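Local coordinates for protein involved in catabolism of external DNA (Legionella pneumophila subsp. pneumophila, PDB 2OO3) that probably methylates N6 of a specific adenine in 23S ribosomal RNA, using S-adenosyl-L-methionine as the methyl donor, at residues 31-45 with 106-120. Numbering follows the deposited sequence.
Sequences THKDKPLFYLETHSG and AINQLRSQDRLYLCE
R111 reaches into the 33-35 turn and donates to two backbone carbonyls: NH1 to K33 O (2.7 Å), nearly in the guanidinium plane, and NH2 to K35 O, which also accepts from R160. The same guanidinium grips D114 side-on, NE to OD2 at 2.8 Å and NH2 to OD1, each on a syn lone pair. Both carboxylate oxygens of D114 take a second donor: OD2 the backbone N of R111, OD1 the backbone N of L37 (2.9 Å). Beside them, Q113 NE2 meets D34 OD1 almost straight (3.0 Å, 170°), while a water donates to Q113 OE1. A second water bridges T31 OG1 and Q109 O; T31 OG1 is also hydrogen-bonded to L27 O of helix 14-30.

Beyond this polar end, strands 38-41 and 115-119 run parallel, adjacent in the Rossmann-like methyltransferase sheet, and their backbone bonds alternate from R115 N to L37 O through C119 N to E41 O. On one face of the sheet F38 CE1 lies over the R115 guanidinium, ring and guanidinium planes 24° apart, with R115 NE salt-bridged to E158. On the other, A106 CB sits over the Y39 ring in a CH-pi contact, 3.8 Å from the centroid. With CG anti to the backbone N (chi1 173°), Y39 extends along that face, where its OH donates to E41 OE1 at 2.5 Å.

Past strand 38-41, S44 N donates to C119 O (2.8 Å), and G45 N is met by E120 OE1, whose partner oxygen OE2 accepts from H122 N. H43 and E120 are predicted to bind S-adenosyl-L-methionine, consistent with a cofactor site at the C-terminal ends of these strands; G45 O is buried here without a partner in the model.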
ATOM      1  N   THR A  31      -9.639   8.970   8.361  1.00  8.99           N
ATOM      2  CA  THR A  31     -10.791   8.687   9.210  1.00  8.85           C
ATOM      3  C   THR A  31     -10.947   9.738  10.346  1.00  9.07           C
ATOM      4  O   THR A  31     -11.885   9.652  11.162  1.00  7.93           O
ATOM      5  CB  THR A  31     -10.737   7.251   9.789  1.00  9.28           C
ATOM      6  OG1 THR A  31      -9.482   7.068  10.460  1.00  9.10           O
ATOM      7  CG2 THR A  31     -10.876   6.185   8.642  1.00  7.09           C
ATOM      8  N   HIS A  32     -10.071  10.739  10.401  1.00  9.80           N
ATOM      9  CA  HIS A  32     -10.310  11.838  11.350  1.00 11.55           C
ATOM     10  C   HIS A  32     -11.537  12.653  10.998  1.00 13.69           C
ATOM     11  O   HIS A  32     -12.185  13.211  11.888  1.00 15.14           O
ATOM     12  CB  HIS A  32      -9.145  12.792  11.439  1.00 10.77           C
ATOM     13  CG  HIS A  32      -8.073  12.312  12.347  1.00 11.89           C
ATOM     14  ND1 HIS A  32      -8.158  12.438  13.714  1.00 13.06           N
ATOM     15  CD2 HIS A  32      -6.905  11.677  12.093  1.00 12.69           C
ATOM     16  CE1 HIS A  32      -7.072  11.919  14.268  1.00 14.82           C
ATOM     17  NE2 HIS A  32      -6.294  11.455  13.307  1.00 14.83           N
ATOM     18  N   LYS A  33     -11.839  12.725   9.706  1.00 14.76           N
ATOM     19  CA  LYS A  33     -13.004  13.448   9.241  1.00 16.46           C
ATOM     20  C   LYS A  33     -14.216  12.551   9.284  1.00 17.01           C
ATOM     21  O   LYS A  33     -14.210  11.464   8.685  1.00 16.66           O
ATOM     22  CB  LYS A  33     -12.819  13.940   7.805  1.00 16.72           C
ATOM     23  CG  LYS A  33     -13.910  14.945   7.402  1.00 20.10           C
ATOM     24  CD  LYS A  33     -13.520  15.724   6.159  1.00 22.95           C
ATOM     25  CE  LYS A  33     -14.297  17.014   6.078  1.00 25.80           C
ATOM     26  NZ  LYS A  33     -15.629  16.749   5.525  1.00 30.93           N
ATOM     27  N   ASP A  34     -15.260  13.049   9.950  1.00 17.72           N
ATOM     28  CA  ASP A  34     -16.532  12.355  10.083  1.00 18.95           C
ATOM     29  C   ASP A  34     -17.431  12.633   8.873  1.00 18.22           C
ATOM     30  O   ASP A  34     -18.560  13.174   8.993  1.00 20.15           O
ATOM     31  CB  ASP A  34     -17.239  12.752  11.392  1.00 19.37           C
ATOM     32  CG  ASP A  34     -18.390  11.838  11.725  1.00 23.39           C
ATOM     33  OD1 ASP A  34     -18.348  10.655  11.309  1.00 28.44           O
ATOM     34  OD2 ASP A  34     -19.342  12.283  12.397  1.00 26.74           O
ATOM     35  N   LYS A  35     -16.926  12.284   7.708  1.00 15.80           N
ATOM     36  CA  LYS A  35     -17.694  12.273   6.475  1.00 15.23           C
ATOM     37  C   LYS A  35     -17.223  10.998   5.773  1.00 13.43           C
ATOM     38  O   LYS A  35     -16.049  10.642   5.924  1.00 12.61           O
ATOM     39  CB  LYS A  35     -17.364  13.491   5.585  1.00 15.93           C
ATOM     40  CG  LYS A  35     -17.931  14.830   6.075  1.00 18.90           C
ATOM     41  CD  LYS A  35     -19.430  14.936   5.938  1.00 23.26           C
ATOM     42  CE  LYS A  35     -19.949  16.256   6.576  1.00 24.97           C
ATOM     43  NZ  LYS A  35     -19.899  17.507   5.703  1.00 30.83           N
ATOM     44  N   PRO A  36     -18.124  10.320   5.033  1.00 11.86           N
ATOM     45  CA  PRO A  36     -17.791   9.060   4.379  1.00 10.88           C
ATOM     46  C   PRO A  36     -16.633   9.216   3.436  1.00 10.63           C
ATOM     47  O   PRO A  36     -16.430  10.278   2.837  1.00  9.52           O
ATOM     48  CB  PRO A  36     -19.058   8.702   3.587  1.00 11.62           C
ATOM     49  CG  PRO A  36     -19.925   9.873   3.674  1.00 11.16           C
ATOM     50  CD  PRO A  36     -19.539  10.688   4.821  1.00 11.81           C
ATOM     51  N   LEU A  37     -15.867   8.142   3.353  1.00 10.86           N
ATOM     52  CA  LEU A  37     -14.707   8.023   2.500  1.00  9.94           C
ATOM     53  C   LEU A  37     -14.983   6.896   1.520  1.00  8.97           C
ATOM     54  O   LEU A  37     -15.501   5.819   1.900  1.00  8.84           O
ATOM     55  CB  LEU A  37     -13.454   7.716   3.375  1.00 10.21           C
ATOM     56  CG  LEU A  37     -12.100   7.441   2.705  1.00 10.90           C
ATOM     57  CD1 LEU A  37     -11.516   8.698   2.044  1.00 10.23           C
ATOM     58  CD2 LEU A  37     -11.079   6.878   3.707  1.00 10.82           C
ATOM     59  N   PHE A  38     -14.678   7.141   0.248  1.00  7.95           N
ATOM     60  CA  PHE A  38     -14.600   6.063  -0.734  1.00  7.04           C
ATOM     61  C   PHE A  38     -13.178   5.460  -0.697  1.00  7.25           C
ATOM     62  O   PHE A  38     -12.183   6.191  -0.837  1.00  6.07           O
ATOM     63  CB  PHE A  38     -14.861   6.646  -2.131  1.00  7.77           C
ATOM     64  CG  PHE A  38     -14.859   5.631  -3.232  1.00  7.05           C
ATOM     65  CD1 PHE A  38     -15.643   4.489  -3.140  1.00  9.01           C
ATOM     66  CD2 PHE A  38     -14.111   5.837  -4.379  1.00  9.52           C
ATOM     67  CE1 PHE A  38     -15.679   3.559  -4.148  1.00  8.09           C
ATOM     68  CE2 PHE A  38     -14.133   4.874  -5.424  1.00 10.83           C
ATOM     69  CZ  PHE A  38     -14.903   3.741  -5.296  1.00  8.71           C
ATOM     70  N   TYR A  39     -13.084   4.147  -0.521  1.00  5.76           N
ATOM     71  CA  TYR A  39     -11.786   3.493  -0.519  1.00  6.58           C
ATOM     72  C   TYR A  39     -11.767   2.553  -1.722  1.00  5.96           C
ATOM     73  O   TYR A  39     -12.578   1.640  -1.808  1.00  5.33           O
ATOM     74  CB  TYR A  39     -11.569   2.719   0.791  1.00  6.71           C
ATOM     75  CG  TYR A  39     -10.315   1.884   0.776  1.00  7.33           C
ATOM     76  CD1 TYR A  39      -9.055   2.478   1.017  1.00  9.84           C
ATOM     77  CD2 TYR A  39     -10.362   0.511   0.519  1.00  6.17           C
ATOM     78  CE1 TYR A  39      -7.890   1.721   0.999  1.00  8.29           C
ATOM     79  CE2 TYR A  39      -9.175  -0.272   0.512  1.00  7.28           C
ATOM     80  CZ  TYR A  39      -7.961   0.353   0.744  1.00  9.00           C
ATOM     81  OH  TYR A  39      -6.783  -0.360   0.749  1.00  9.77           O
ATOM     82  N   LEU A  40     -10.857   2.811  -2.651  1.00  6.32           N
ATOM     83  CA  LEU A  40     -10.744   2.006  -3.880  1.00  6.98           C
ATOM     84  C   LEU A  40      -9.389   1.294  -3.983  1.00  7.49           C
ATOM     85  O   LEU A  40      -8.330   1.958  -3.946  1.00  6.78           O
ATOM     86  CB  LEU A  40     -10.975   2.910  -5.117  1.00  7.01           C
ATOM     87  CG  LEU A  40     -10.670   2.321  -6.499  1.00  9.54           C
ATOM     88  CD1 LEU A  40     -11.613   1.148  -6.776  1.00  7.94           C
ATOM     89  CD2 LEU A  40     -10.860   3.396  -7.517  1.00 10.51           C
ATOM     90  N   GLU A  41      -9.416  -0.040  -4.110  1.00  6.93           N
ATOM     91  CA  GLU A  41      -8.220  -0.793  -4.447  1.00  8.44           C
ATOM     92  C   GLU A  41      -8.298  -1.327  -5.843  1.00  8.64           C
ATOM     93  O   GLU A  41      -9.266  -1.994  -6.207  1.00  9.98           O
ATOM     94  CB  GLU A  41      -7.974  -1.960  -3.491  1.00  8.97           C
ATOM     95  CG  GLU A  41      -7.412  -1.572  -2.151  1.00 11.45           C
ATOM     96  CD  GLU A  41      -7.177  -2.803  -1.274  1.00 13.84           C
ATOM     97  OE1 GLU A  41      -7.201  -2.708  -0.029  1.00 10.89           O
ATOM     98  OE2 GLU A  41      -6.987  -3.880  -1.865  1.00 17.67           O
ATOM     99  N   THR A  42      -7.253  -1.069  -6.628  1.00  8.22           N
ATOM    100  CA  THR A  42      -7.201  -1.516  -8.030  1.00  7.82           C
ATOM    101  C   THR A  42      -6.724  -2.988  -8.143  1.00  6.87           C
ATOM    102  O   THR A  42      -7.061  -3.687  -9.089  1.00  6.25           O
ATOM    103  CB  THR A  42      -6.231  -0.592  -8.851  1.00  8.26           C
ATOM    104  OG1 THR A  42      -5.014  -0.435  -8.109  1.00  8.37           O
ATOM    105  CG2 THR A  42      -6.802   0.830  -9.059  1.00  9.48           C
ATOM    106  N   HIS A  43      -5.921  -3.459  -7.192  1.00  7.32           N
ATOM    107  CA  HIS A  43      -5.346  -4.811  -7.265  1.00  5.82           C
ATOM    108  C   HIS A  43      -5.461  -5.426  -5.857  1.00  7.62           C
ATOM    109  O   HIS A  43      -4.462  -5.434  -5.089  1.00  8.11           O
ATOM    110  CB  HIS A  43      -3.850  -4.781  -7.636  1.00  7.03           C
ATOM    111  CG  HIS A  43      -3.517  -4.160  -8.962  1.00  6.43           C
ATOM    112  ND1 HIS A  43      -3.488  -2.797  -9.163  1.00  9.21           N
ATOM    113  CD2 HIS A  43      -3.122  -4.720 -10.134  1.00  9.35           C
ATOM    114  CE1 HIS A  43      -3.123  -2.542 -10.414  1.00  9.86           C
ATOM    115  NE2 HIS A  43      -2.905  -3.692 -11.028  1.00 10.15           N
ATOM    116  N   SER A  44      -6.640  -5.925  -5.484  1.00  6.27           N
ATOM    117  CA  SER A  44      -6.866  -6.369  -4.106  1.00  8.24           C
ATOM    118  C   SER A  44      -6.262  -7.721  -3.693  1.00  9.25           C
ATOM    119  O   SER A  44      -6.095  -7.979  -2.497  1.00 11.18           O
ATOM    120  CB  SER A  44      -8.364  -6.371  -3.796  1.00  7.34           C
ATOM    121  OG  SER A  44      -8.890  -5.095  -4.069  1.00  8.52           O
ATOM    122  N   GLY A  45      -5.983  -8.589  -4.659  1.00  9.24           N
ATOM    123  CA  GLY A  45      -5.479  -9.926  -4.380  1.00  9.92           C
ATOM    124  C   GLY A  45      -6.491 -10.775  -3.616  1.00 10.68           C
ATOM    125  O   GLY A  45      -7.691 -10.553  -3.702  1.00 12.55           O
ATOM    126  N   ALA A 106      -7.762  -2.391   5.563  1.00  6.58           N
ATOM    127  CA  ALA A 106      -8.755  -1.332   5.330  1.00  8.39           C
ATOM    128  C   ALA A 106     -10.082  -1.585   6.072  1.00  9.83           C
ATOM    129  O   ALA A 106     -10.686  -0.686   6.670  1.00  9.81           O
ATOM    130  CB  ALA A 106      -8.977  -1.126   3.814  1.00  7.08           C
ATOM    131  N   ILE A 107     -10.529  -2.832   6.044  1.00 10.51           N
ATOM    132  CA  ILE A 107     -11.755  -3.202   6.717  1.00 10.61           C
ATOM    133  C   ILE A 107     -11.610  -2.984   8.217  1.00 11.78           C
ATOM    134  O   ILE A 107     -12.560  -2.616   8.889  1.00 12.13           O
ATOM    135  CB  ILE A 107     -12.145  -4.670   6.362  1.00 10.32           C
ATOM    136  CG1 ILE A 107     -12.639  -4.740   4.914  1.00  7.72           C
ATOM    137  CG2 ILE A 107     -13.263  -5.130   7.240  1.00 13.81           C
ATOM    138  CD1 ILE A 107     -12.744  -6.213   4.307  1.00 10.64           C
ATOM    139  N   ASN A 108     -10.404  -3.162   8.743  1.00 12.08           N
ATOM    140  CA  ASN A 108     -10.201  -2.914  10.165  1.00 13.34           C
ATOM    141  C   ASN A 108     -10.234  -1.452  10.565  1.00 13.42           C
ATOM    142  O   ASN A 108     -10.820  -1.117  11.593  1.00 16.29           O
ATOM    143  CB  ASN A 108      -8.920  -3.586  10.687  1.00 12.81           C
ATOM    144  CG  ASN A 108      -9.195  -4.965  11.221  1.00 15.59           C
ATOM    145  OD1 ASN A 108      -9.608  -5.130  12.383  1.00 15.79           O
ATOM    146  ND2 ASN A 108      -9.049  -5.965  10.360  1.00 12.21           N
ATOM    147  N   GLN A 109      -9.628  -0.579   9.774  1.00 11.25           N
ATOM    148  CA  GLN A 109      -9.563   0.828  10.135  1.00  9.77           C
ATOM    149  C   GLN A 109     -10.703   1.744   9.653  1.00  9.10           C
ATOM    150  O   GLN A 109     -10.926   2.836  10.223  1.00  8.64           O
ATOM    151  CB  GLN A 109      -8.245   1.378   9.634  1.00 10.44           C
ATOM    152  CG  GLN A 109      -7.110   1.188  10.645  1.00 12.06           C
ATOM    153  CD  GLN A 109      -5.838   1.709  10.072  1.00 13.59           C
ATOM    154  OE1 GLN A 109      -5.310   1.123   9.144  1.00 16.43           O
ATOM    155  NE2 GLN A 109      -5.388   2.854  10.548  1.00 13.64           N
ATOM    156  N   LEU A 110     -11.386   1.339   8.597  1.00  8.38           N
ATOM    157  CA  LEU A 110     -12.470   2.143   8.051  1.00  8.80           C
ATOM    158  C   LEU A 110     -13.734   2.022   8.894  1.00  8.90           C
ATOM    159  O   LEU A 110     -13.773   1.213   9.827  1.00  7.38           O
ATOM    160  CB  LEU A 110     -12.718   1.799   6.572  1.00  8.58           C
ATOM    161  CG  LEU A 110     -11.602   2.339   5.649  1.00  9.23           C
ATOM    162  CD1 LEU A 110     -11.832   1.883   4.212  1.00 11.86           C
ATOM    163  CD2 LEU A 110     -11.553   3.838   5.682  1.00  8.98           C
ATOM    164  N   ARG A 111     -14.749   2.839   8.575  1.00  8.64           N
ATOM    165  CA  ARG A 111     -15.951   2.936   9.407  1.00  9.72           C
ATOM    166  C   ARG A 111     -17.185   2.433   8.656  1.00 10.82           C
ATOM    167  O   ARG A 111     -17.164   2.289   7.429  1.00 10.53           O
ATOM    168  CB  ARG A 111     -16.132   4.397   9.846  1.00  9.65           C
ATOM    169  CG  ARG A 111     -14.874   4.876  10.511  1.00 10.78           C
ATOM    170  CD  ARG A 111     -14.548   6.303  10.276  1.00 13.78           C
ATOM    171  NE  ARG A 111     -14.588   6.748   8.880  1.00 13.19           N
ATOM    172  CZ  ARG A 111     -14.634   8.038   8.563  1.00 12.42           C
ATOM    173  NH1 ARG A 111     -14.621   8.925   9.554  1.00 12.91           N
ATOM    174  NH2 ARG A 111     -14.708   8.449   7.299  1.00  9.81           N
ATOM    175  N   SER A 112     -18.269   2.193   9.389  1.00 11.22           N
ATOM    176  CA  SER A 112     -19.506   1.747   8.765  1.00 11.89           C
ATOM    177  C   SER A 112     -20.003   2.717   7.721  1.00 11.50           C
ATOM    178  O   SER A 112     -20.661   2.291   6.763  1.00 10.93           O
ATOM    179  CB  SER A 112     -20.599   1.517   9.815  1.00 13.83           C
ATOM    180  OG  SER A 112     -20.741   2.660  10.637  1.00 16.40           O
ATOM    181  N   GLN A 113     -19.695   4.017   7.866  1.00 10.38           N
ATOM    182  CA  GLN A 113     -20.185   4.999   6.868  1.00 10.40           C
ATOM    183  C   GLN A 113     -19.387   5.005   5.553  1.00  9.18           C
ATOM    184  O   GLN A 113     -19.784   5.630   4.577  1.00  9.40           O
ATOM    185  CB  GLN A 113     -20.182   6.428   7.451  1.00 10.45           C
ATOM    186  CG  GLN A 113     -18.751   6.931   7.671  1.00 12.23           C
ATOM    187  CD  GLN A 113     -18.693   8.229   8.407  1.00 17.62           C
ATOM    188  OE1 GLN A 113     -19.048   9.276   7.842  1.00 21.81           O
ATOM    189  NE2 GLN A 113     -18.230   8.197   9.676  1.00 11.41           N
ATOM    190  N   ASP A 114     -18.247   4.346   5.530  1.00  8.52           N
ATOM    191  CA  ASP A 114     -17.335   4.463   4.385  1.00  7.57           C
ATOM    192  C   ASP A 114     -17.757   3.467   3.339  1.00  7.62           C
ATOM    193  O   ASP A 114     -18.645   2.637   3.584  1.00  8.64           O
ATOM    194  CB  ASP A 114     -15.873   4.234   4.832  1.00  6.24           C
ATOM    195  CG  ASP A 114     -15.417   5.265   5.859  1.00  7.34           C
ATOM    196  OD1 ASP A 114     -15.773   6.465   5.690  1.00  7.11           O
ATOM    197  OD2 ASP A 114     -14.702   4.903   6.839  1.00  3.53           O
ATOM    198  N   ARG A 115     -17.146   3.517   2.168  1.00  7.09           N
ATOM    199  CA  ARG A 115     -17.475   2.524   1.139  1.00  7.21           C
ATOM    200  C   ARG A 115     -16.207   1.984   0.547  1.00  7.54           C
ATOM    201  O   ARG A 115     -15.387   2.769   0.027  1.00  7.09           O
ATOM    202  CB  ARG A 115     -18.321   3.144   0.024  1.00  6.77           C
ATOM    203  CG  ARG A 115     -18.693   2.181  -1.060  1.00  7.94           C
ATOM    204  CD  ARG A 115     -19.834   2.727  -1.929  1.00 11.05           C
ATOM    205  NE  ARG A 115     -19.460   3.996  -2.541  1.00 11.57           N
ATOM    206  CZ  ARG A 115     -19.077   4.156  -3.808  1.00 14.29           C
ATOM    207  NH1 ARG A 115     -19.013   3.118  -4.640  1.00 16.47           N
ATOM    208  NH2 ARG A 115     -18.758   5.374  -4.239  1.00 14.66           N
ATOM    209  N   LEU A 116     -16.043   0.662   0.627  1.00  7.15           N
ATOM    210  CA  LEU A 116     -14.838  -0.007   0.098  1.00  6.93           C
ATOM    211  C   LEU A 116     -15.188  -0.661  -1.219  1.00  6.99           C
ATOM    212  O   LEU A 116     -16.182  -1.383  -1.333  1.00  6.90           O
ATOM    213  CB  LEU A 116     -14.296  -1.088   1.057  1.00  6.58           C
ATOM    214  CG  LEU A 116     -13.729  -0.662   2.430  1.00  7.15           C
ATOM    215  CD1 LEU A 116     -14.839  -0.282   3.410  1.00  7.20           C
ATOM    216  CD2 LEU A 116     -12.842  -1.778   2.999  1.00  7.25           C
ATOM    217  N   TYR A 117     -14.339  -0.450  -2.202  1.00  6.16           N
ATOM    218  CA  TYR A 117     -14.526  -1.051  -3.475  1.00  5.90           C
ATOM    219  C   TYR A 117     -13.222  -1.772  -3.851  1.00  6.08           C
ATOM    220  O   TYR A 117     -12.166  -1.137  -4.067  1.00  5.91           O
ATOM    221  CB  TYR A 117     -14.857   0.050  -4.459  1.00  6.76           C
ATOM    222  CG  TYR A 117     -15.417  -0.430  -5.751  1.00  9.90           C
ATOM    223  CD1 TYR A 117     -16.772  -0.206  -6.074  1.00 10.02           C
ATOM    224  CD2 TYR A 117     -14.606  -1.085  -6.685  1.00 11.59           C
ATOM    225  CE1 TYR A 117     -17.284  -0.624  -7.289  1.00 11.18           C
ATOM    226  CE2 TYR A 117     -15.117  -1.503  -7.898  1.00 11.95           C
ATOM    227  CZ  TYR A 117     -16.449  -1.265  -8.184  1.00 11.35           C
ATOM    228  OH  TYR A 117     -16.944  -1.647  -9.376  1.00 12.81           O
ATOM    229  N   LEU A 118     -13.289  -3.097  -3.924  1.00  5.48           N
ATOM    230  CA  LEU A 118     -12.090  -3.903  -4.096  1.00  5.93           C
ATOM    231  C   LEU A 118     -12.131  -4.604  -5.444  1.00  7.18           C
ATOM    232  O   LEU A 118     -13.121  -5.277  -5.757  1.00  7.30           O
ATOM    233  CB  LEU A 118     -12.009  -4.961  -2.991  1.00  5.59           C
ATOM    234  CG  LEU A 118     -12.140  -4.451  -1.542  1.00  5.91           C
ATOM    235  CD1 LEU A 118     -12.212  -5.592  -0.511  1.00  5.00           C
ATOM    236  CD2 LEU A 118     -10.990  -3.404  -1.192  1.00  3.94           C
ATOM    237  N   CYS A 119     -11.061  -4.477  -6.221  1.00  7.58           N
ATOM    238  CA  CYS A 119     -11.026  -5.061  -7.579  1.00  9.34           C
ATOM    239  C   CYS A 119      -9.973  -6.139  -7.636  1.00  9.46           C
ATOM    240  O   CYS A 119      -8.851  -5.930  -7.165  1.00  9.31           O
ATOM    241  CB  CYS A 119     -10.671  -4.013  -8.644  1.00  9.11           C
ATOM    242  SG  CYS A 119     -11.815  -2.572  -8.730  1.00 12.82           S
ATOM    243  N   GLU A 120     -10.305  -7.261  -8.256  1.00 10.49           N
ATOM    244  CA  GLU A 120      -9.310  -8.293  -8.485  1.00 12.83           C
ATOM    245  C   GLU A 120      -9.572  -9.000  -9.814  1.00 13.76           C
ATOM    246  O   GLU A 120     -10.658  -9.516 -10.040  1.00 14.09           O
ATOM    247  CB  GLU A 120      -9.274  -9.313  -7.317  1.00 12.00           C
ATOM    248  CG  GLU A 120      -8.355 -10.543  -7.563  1.00 12.79           C
ATOM    249  CD  GLU A 120      -6.911 -10.162  -7.964  1.00 14.82           C
ATOM    250  OE1 GLU A 120      -6.339  -9.167  -7.422  1.00 14.44           O
ATOM    251  OE2 GLU A 120      -6.352 -10.869  -8.839  1.00 14.11           O
TER
HETATM  252  O   HOH W   1      -9.523   4.598  11.917  1.00 24.14           O
HETATM  253  O   HOH W   2     -21.095  10.937   8.551  1.00 24.49           O